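Local coordinates for Alr4995 protein (Nostoc sp., PDB 6LRF), which acts as a bifunctional enzyme, an arginine dihydrolase that yields ornithine and an ornithine cyclodeaminase that turns ornithine into proline, at the interface of chains A and B and the interface of chains A and C. Coordinates in Å, arbitrary orientation; residue numbers count along the deposited sequence, not the author numbering. Chains: chain A/B/C, Alr4995 protein.

Contact 1: the interface of chains A and B. Residues chain A 24, 26-28, 31; chain B 483, 487-489, 628.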
loop_
_atom_site.group_PDB
_atom_site.type_symbol
_atom_site.label_atom_id
_atom_site.label_comp_id
_atom_site.label_asym_id
_atom_site.label_seq_id
_atom_site.Cartn_x
_atom_site.Cartn_y
_atom_site.Cartn_z
ATOM N N TRP A 24 -18.585 21.984 23.483
ATOM C CA TRP A 24 -19.100 23.265 23.050
ATOM C C TRP A 24 -18.319 24.398 23.713
ATOM O O TRP A 24 -18.083 25.424 23.099
ATOM C CB TRP A 24 -20.597 23.380 23.371
ATOM C CG TRP A 24 -21.419 22.327 22.681
ATOM C CD1 TRP A 24 -21.673 21.064 23.130
ATOM C CD2 TRP A 24 -22.059 22.438 21.401
ATOM N NE1 TRP A 24 -22.452 20.380 22.215
ATOM C CE2 TRP A 24 -22.703 21.203 21.146
ATOM C CE3 TRP A 24 -22.170 23.469 20.455
ATOM C CZ2 TRP A 24 -23.442 20.965 19.982
ATOM C CZ3 TRP A 24 -22.894 23.229 19.287
ATOM C CH2 TRP A 24 -23.525 21.990 19.065
ATOM N N GLU A 26 -15.257 24.411 24.470
ATOM C CA GLU A 26 -13.882 24.466 23.973
ATOM C C GLU A 26 -13.716 25.656 23.022
ATOM O O GLU A 26 -14.468 25.801 22.060
ATOM C CB GLU A 26 -13.514 23.145 23.289
ATOM C CG GLU A 26 -12.053 23.028 22.839
ATOM C CD GLU A 26 -11.059 23.121 23.996
ATOM O OE1 GLU A 26 -10.826 22.089 24.669
ATOM O OE2 GLU A 26 -10.515 24.231 24.232
ATOM N N GLY A 27 -12.756 26.526 23.315
ATOM C CA GLY A 27 -12.547 27.723 22.518
ATOM C C GLY A 27 -13.314 28.947 23.003
ATOM O O GLY A 27 -13.097 30.052 22.505
ATOM N N ASN A 28 -14.191 28.769 23.989
ATOM C CA ASN A 28 -15.160 29.818 24.322
ATOM C C ASN A 28 -14.979 30.468 25.682
ATOM O O ASN A 28 -15.823 31.265 26.097
ATOM C CB ASN A 28 -16.590 29.270 24.233
ATOM C CG ASN A 28 -17.111 29.249 22.818
ATOM O OD1 ASN A 28 -16.656 30.015 21.978
ATOM N ND2 ASN A 28 -18.049 28.348 22.537
ATOM N N LYS A 31 -15.808 34.170 26.414
ATOM C CA LYS A 31 -16.242 34.693 25.126
ATOM C C LYS A 31 -17.749 34.923 25.108
ATOM O O LYS A 31 -18.330 35.180 24.058
ATOM C CB LYS A 31 -15.836 33.762 23.987
ATOM C CG LYS A 31 -14.366 33.906 23.569
ATOM C CD LYS A 31 -14.124 33.361 22.162
ATOM C CE LYS A 31 -12.636 33.368 21.804
ATOM N NZ LYS A 31 -12.413 32.967 20.377
ATOM N N LYS B 483 -17.460 26.249 14.084
ATOM C CA LYS B 483 -17.469 26.699 15.463
ATOM C C LYS B 483 -16.321 27.673 15.739
ATOM O O LYS B 483 -16.526 28.748 16.301
ATOM C CB LYS B 483 -17.397 25.487 16.381
ATOM C CG LYS B 483 -17.434 25.783 17.840
ATOM C CD LYS B 483 -17.490 24.456 18.589
ATOM C CE LYS B 483 -17.772 24.686 20.031
ATOM N NZ LYS B 483 -16.673 25.483 20.592
ATOM N N ALA B 487 -16.459 31.895 16.485
ATOM C CA ALA B 487 -16.034 32.454 17.769
ATOM C C ALA B 487 -14.824 33.377 17.601
ATOM O O ALA B 487 -14.306 33.909 18.574
ATOM C CB ALA B 487 -15.715 31.335 18.759
ATOM N N GLY B 488 -14.368 33.546 16.364
ATOM C CA GLY B 488 -13.206 34.378 16.082
ATOM C C GLY B 488 -11.884 33.769 16.514
ATOM O O GLY B 488 -10.936 34.493 16.819
ATOM N N GLY B 489 -11.816 32.439 16.544
ATOM C CA GLY B 489 -10.585 31.751 16.894
ATOM C C GLY B 489 -9.609 31.636 15.731
ATOM O O GLY B 489 -9.784 32.282 14.704
ATOM N N GLU B 628 -5.856 27.214 17.477
ATOM C CA GLU B 628 -6.761 26.315 18.172
ATOM C C GLU B 628 -6.848 25.015 17.403
ATOM O O GLU B 628 -7.133 23.954 17.965
ATOM C CB GLU B 628 -8.147 26.947 18.328
ATOM C CG GLU B 628 -8.244 27.945 19.485
ATOM C CD GLU B 628 -9.484 28.825 19.392
ATOM O OE1 GLU B 628 -9.919 29.089 18.255
ATOM O OE2 GLU B 628 -10.022 29.256 20.442
HETATM O O HOH W 1 -15.892 28.099 19.803
#
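The side-chain amine nitrogen NZ of B:Lys483 is held by two backbone carbonyls of chain A and a water. It lies 2.7 Å from A:Glu26 O, a hydrogen bond by its chemistry. Its bond to A:Trp24 O measures 2.9 Å from NZ, which comes from above the carbonyl plane, 45° out of it. Water 1, 2.8 Å from B:Lys483 NZ, carries the contact on to the side-chain amide oxygen OD1 of A:Asn28. The lysine leaves its helix with CG anti to the backbone N (chi1 -178°). It runs straight until a bend at chi4 (-62°) turns NZ between the two carbonyls. CE packs against A:Trp24 CA at 3.6 Å.

A second lysine reaches the other way. The extended chain of A:Lys31 brings NZ to 2.8 Å from B:Ala487 O, also from above the carbonyl plane. The carboxylate oxygen OE2 of B:Glu628 stands 4.4 Å from A:Lys31 NZ, so any attraction is long-range. An alanine in place of A:Lys31 removes the bond to B:Ala487 O and a positive group near B:Glu628, and would probably loosen this edge of the interface. The methyl CB of B:Ala487 rests near A:Asn28 OD1.

The site is one patch of a two-fold interface, with a twin where the chains are exchanged. The chain A residues lie in a loop ahead of helix 34-49, in the dihydrolase-related region. In chain B, B:Lys483 is near the end of helix 467-486, B:Ala487 just follows it, and B:Glu628 precedes strand 629-633.

Contact 2: the interface of chains A and C. Residues chain A 597, 617, 620, 637-638, 640-641, 644-645; chain C 403, 599-603.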
loop_
_atom_site.group_PDB
_atom_site.type_symbol
_atom_site.label_atom_id
_atom_site.label_comp_id
_atom_site.label_asym_id
_atom_site.label_seq_id
_atom_site.Cartn_x
_atom_site.Cartn_y
_atom_site.Cartn_z
ATOM N N ALA A 597 -22.640 -17.761 -4.604
ATOM C CA ALA A 597 -21.675 -18.850 -4.790
ATOM C C ALA A 597 -20.973 -19.138 -3.483
ATOM O O ALA A 597 -20.489 -18.213 -2.832
ATOM C CB ALA A 597 -20.632 -18.489 -5.867
ATOM N N GLN A 617 -21.082 -21.902 -11.120
ATOM C CA GLN A 617 -20.444 -21.333 -12.308
ATOM C C GLN A 617 -21.446 -21.289 -13.437
ATOM O O GLN A 617 -21.511 -20.308 -14.171
ATOM C CB GLN A 617 -19.207 -22.140 -12.727
ATOM C CG GLN A 617 -18.053 -22.000 -11.745
ATOM C CD GLN A 617 -16.728 -22.474 -12.312
ATOM O OE1 GLN A 617 -16.684 -23.171 -13.318
ATOM N NE2 GLN A 617 -15.640 -22.087 -11.664
ATOM N N TYR A 620 -24.023 -18.452 -12.613
ATOM C CA TYR A 620 -23.358 -17.198 -12.963
ATOM C C TYR A 620 -23.408 -16.970 -14.468
ATOM O O TYR A 620 -23.882 -15.921 -14.934
ATOM C CB TYR A 620 -21.893 -17.195 -12.503
ATOM C CG TYR A 620 -21.639 -16.649 -11.106
ATOM C CD1 TYR A 620 -22.502 -16.932 -10.057
ATOM C CD2 TYR A 620 -20.511 -15.890 -10.838
ATOM C CE1 TYR A 620 -22.259 -16.451 -8.772
ATOM C CE2 TYR A 620 -20.255 -15.404 -9.561
ATOM C CZ TYR A 620 -21.140 -15.684 -8.531
ATOM O OH TYR A 620 -20.897 -15.193 -7.247
ATOM N N LEU A 637 -12.720 -12.592 -5.923
ATOM C CA LEU A 637 -12.710 -13.818 -6.718
ATOM C C LEU A 637 -13.959 -13.948 -7.567
ATOM O O LEU A 637 -13.929 -14.555 -8.630
ATOM C CB LEU A 637 -12.566 -15.045 -5.812
ATOM C CG LEU A 637 -11.140 -15.454 -5.419
ATOM C CD1 LEU A 637 -10.292 -15.597 -6.647
ATOM C CD2 LEU A 637 -10.500 -14.443 -4.476
ATOM N N HIS A 638 -15.069 -13.394 -7.095
ATOM C CA HIS A 638 -16.283 -13.409 -7.903
ATOM C C HIS A 638 -16.096 -12.513 -9.132
ATOM O O HIS A 638 -16.612 -12.816 -10.204
ATOM C CB HIS A 638 -17.494 -12.977 -7.073
ATOM C CG HIS A 638 -17.729 -13.842 -5.873
ATOM N ND1 HIS A 638 -18.746 -14.771 -5.810
ATOM C CD2 HIS A 638 -17.060 -13.937 -4.698
ATOM C CE1 HIS A 638 -18.700 -15.393 -4.644
ATOM N NE2 HIS A 638 -17.683 -14.908 -3.952
ATOM N N ILE A 640 -13.077 -11.915 -10.711
ATOM C CA ILE A 640 -12.213 -12.675 -11.619
ATOM C C ILE A 640 -13.021 -13.729 -12.360
ATOM O O ILE A 640 -12.919 -13.878 -13.572
ATOM C CB ILE A 640 -11.061 -13.401 -10.870
ATOM C CG1 ILE A 640 -10.280 -12.446 -9.957
ATOM C CG2 ILE A 640 -10.157 -14.136 -11.858
ATOM C CD1 ILE A 640 -9.285 -11.561 -10.676
ATOM N N GLY A 641 -13.811 -14.477 -11.602
ATOM C CA GLY A 641 -14.628 -15.532 -12.157
ATOM C C GLY A 641 -15.585 -14.993 -13.193
ATOM O O GLY A 641 -15.811 -15.622 -14.223
ATOM N N ASN A 644 -13.630 -13.945 -16.494
ATOM C CA ASN A 644 -13.319 -15.128 -17.296
ATOM C C ASN A 644 -14.503 -15.611 -18.137
ATOM O O ASN A 644 -14.307 -16.116 -19.243
ATOM C CB ASN A 644 -12.835 -16.270 -16.403
ATOM C CG ASN A 644 -11.505 -15.963 -15.734
ATOM O OD1 ASN A 644 -10.843 -14.976 -16.067
ATOM N ND2 ASN A 644 -11.111 -16.806 -14.781
HETATM N N MSE A 645 -15.723 -15.434 -17.624
HETATM C CA MSE A 645 -16.940 -15.883 -18.315
HETATM C C MSE A 645 -17.476 -14.894 -19.362
HETATM O O MSE A 645 -18.328 -15.238 -20.179
HETATM C CB MSE A 645 -18.061 -16.153 -17.300
HETATM C CG MSE A 645 -17.706 -17.169 -16.243
HETATM SE SE MSE A 645 -19.146 -17.324 -14.937
HETATM C CE MSE A 645 -18.155 -18.173 -13.487
ATOM N N ARG C 403 -16.017 -17.203 -25.222
ATOM C CA ARG C 403 -15.367 -16.789 -23.978
ATOM C C ARG C 403 -13.923 -17.240 -23.993
ATOM O O ARG C 403 -13.538 -18.096 -24.791
ATOM C CB ARG C 403 -16.066 -17.348 -22.741
ATOM C CG ARG C 403 -16.196 -18.834 -22.705
ATOM C CD ARG C 403 -16.358 -19.295 -21.240
ATOM N NE ARG C 403 -15.063 -19.270 -20.586
ATOM C CZ ARG C 403 -14.847 -19.526 -19.303
ATOM N NH1 ARG C 403 -15.852 -19.834 -18.499
ATOM N NH2 ARG C 403 -13.608 -19.480 -18.836
ATOM N N SER C 599 -13.281 -23.096 -6.096
ATOM C CA SER C 599 -13.752 -21.723 -5.954
ATOM C C SER C 599 -14.528 -21.330 -7.211
ATOM O O SER C 599 -14.460 -22.024 -8.234
ATOM C CB SER C 599 -12.588 -20.766 -5.705
ATOM O OG SER C 599 -11.983 -20.371 -6.919
ATOM N N ILE C 600 -15.270 -20.225 -7.127
ATOM C CA ILE C 600 -16.082 -19.746 -8.252
ATOM C C ILE C 600 -15.215 -19.343 -9.477
ATOM O O ILE C 600 -15.697 -19.300 -10.612
ATOM C CB ILE C 600 -16.978 -18.552 -7.787
ATOM C CG1 ILE C 600 -18.071 -18.220 -8.816
ATOM C CG2 ILE C 600 -16.127 -17.345 -7.420
ATOM C CD1 ILE C 600 -19.082 -19.319 -8.995
ATOM N N ARG C 601 -13.925 -19.090 -9.251
ATOM C CA ARG C 601 -13.019 -18.690 -10.327
ATOM C C ARG C 601 -12.224 -19.841 -10.985
ATOM O O ARG C 601 -11.461 -19.599 -11.916
ATOM C CB ARG C 601 -12.015 -17.654 -9.802
ATOM C CG ARG C 601 -10.876 -18.302 -9.028
ATOM C CD ARG C 601 -9.546 -17.640 -9.284
ATOM N NE ARG C 601 -9.203 -17.637 -10.699
ATOM C CZ ARG C 601 -8.088 -17.105 -11.179
ATOM N NH1 ARG C 601 -7.214 -16.547 -10.342
ATOM N NH2 ARG C 601 -7.852 -17.133 -12.488
ATOM N N ASP C 602 -12.383 -21.072 -10.504
ATOM C CA ASP C 602 -11.572 -22.202 -10.986
ATOM C C ASP C 602 -11.673 -22.468 -12.480
ATOM O O ASP C 602 -12.774 -22.561 -13.035
ATOM C CB ASP C 602 -11.954 -23.492 -10.265
ATOM C CG ASP C 602 -11.498 -23.511 -8.838
ATOM O OD1 ASP C 602 -10.825 -22.553 -8.412
ATOM O OD2 ASP C 602 -11.803 -24.497 -8.138
ATOM N N ASP C 603 -10.509 -22.607 -13.118
ATOM C CA ASP C 603 -10.422 -23.086 -14.500
ATOM C C ASP C 603 -10.284 -24.616 -14.523
ATOM O O ASP C 603 -9.489 -25.189 -13.778
ATOM C CB ASP C 603 -9.239 -22.440 -15.236
ATOM C CG ASP C 603 -9.321 -20.911 -15.265
ATOM O OD1 ASP C 603 -10.267 -20.370 -15.895
ATOM O OD2 ASP C 603 -8.427 -20.253 -14.668
HETATM O O HOH W 2 -14.426 -22.686 -15.405
#
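This is a two-fold interface between copies of one protein, chains A and C, and it joins subunits within the deposited tetramer. A loop of chain C, residues 599-603, plugs into a groove between helices 613-624 and 637-645 of chain A.

C:Ile600 is the plug. Its CG1 is anti to the backbone N (chi1 -167°), which sends the ethyl branch deep. The tip CD1 sits over the centre of one face of the A:Tyr620 ring, 4.0 Å from the centroid, and meets A:Ala597 CB at 3.6 Å. The other branch, CG2, lies above the A:His638 ring, toward its rim. The two rings are tied by A:Tyr620 OH and A:His638 ND1 at 2.6 Å, which should help hold both faces in place.

A:Gln617 slides past the isoleucine in the opposite direction, and its amide NE2 bonds two loop carbonyls. The bond from NE2 to C:Asp602 O, 3.2 Å, is nearly straight (166° at H) and uses a lone pair in the carbonyl plane. NE2 meets C:Ile600 O at 3.0 Å from well above its plane, with a more bent geometry. Water 2 links A:Gln617 OE1 to C:Asp602 O.

C:Arg601 bends at chi2 and chi3. The side chain crosses that of A:Leu637 obliquely, with CD 3.4 Å from A:Leu637 CD1, and its guanidinium lies flat over A:Ile640 CG2. From outside the loop, C:Arg403 lays one face of its guanidinium against A:Asn644 O. Within the loop, C:Ser599 OG donates to C:Asp602 OD1 at 2.9 Å and bracing the turn is its likely effect. The contact joins mainly the Rossmann-type regions of two subunits, and probably stabilises the tetramer and this loop.

Contact 1 and contact 2 lie about 57 Å apart, measured between the centres of their C-alpha atoms. They share no residue. Chain A takes part in both, with the N-terminal dihydrolase-related region at contact 1 and the C-terminal Rossmann-type region at contact 2. That C-terminal region is used in both contacts, since chain B also offers it at contact 1. In sequence, strand 629-633 separates residue Glu628, used by chain B in contact 1, from helix 637-645, used by chain A in contact 2. Each chain thus has two different partners through separate two-fold interfaces, an arrangement that fits the four-copy assembly.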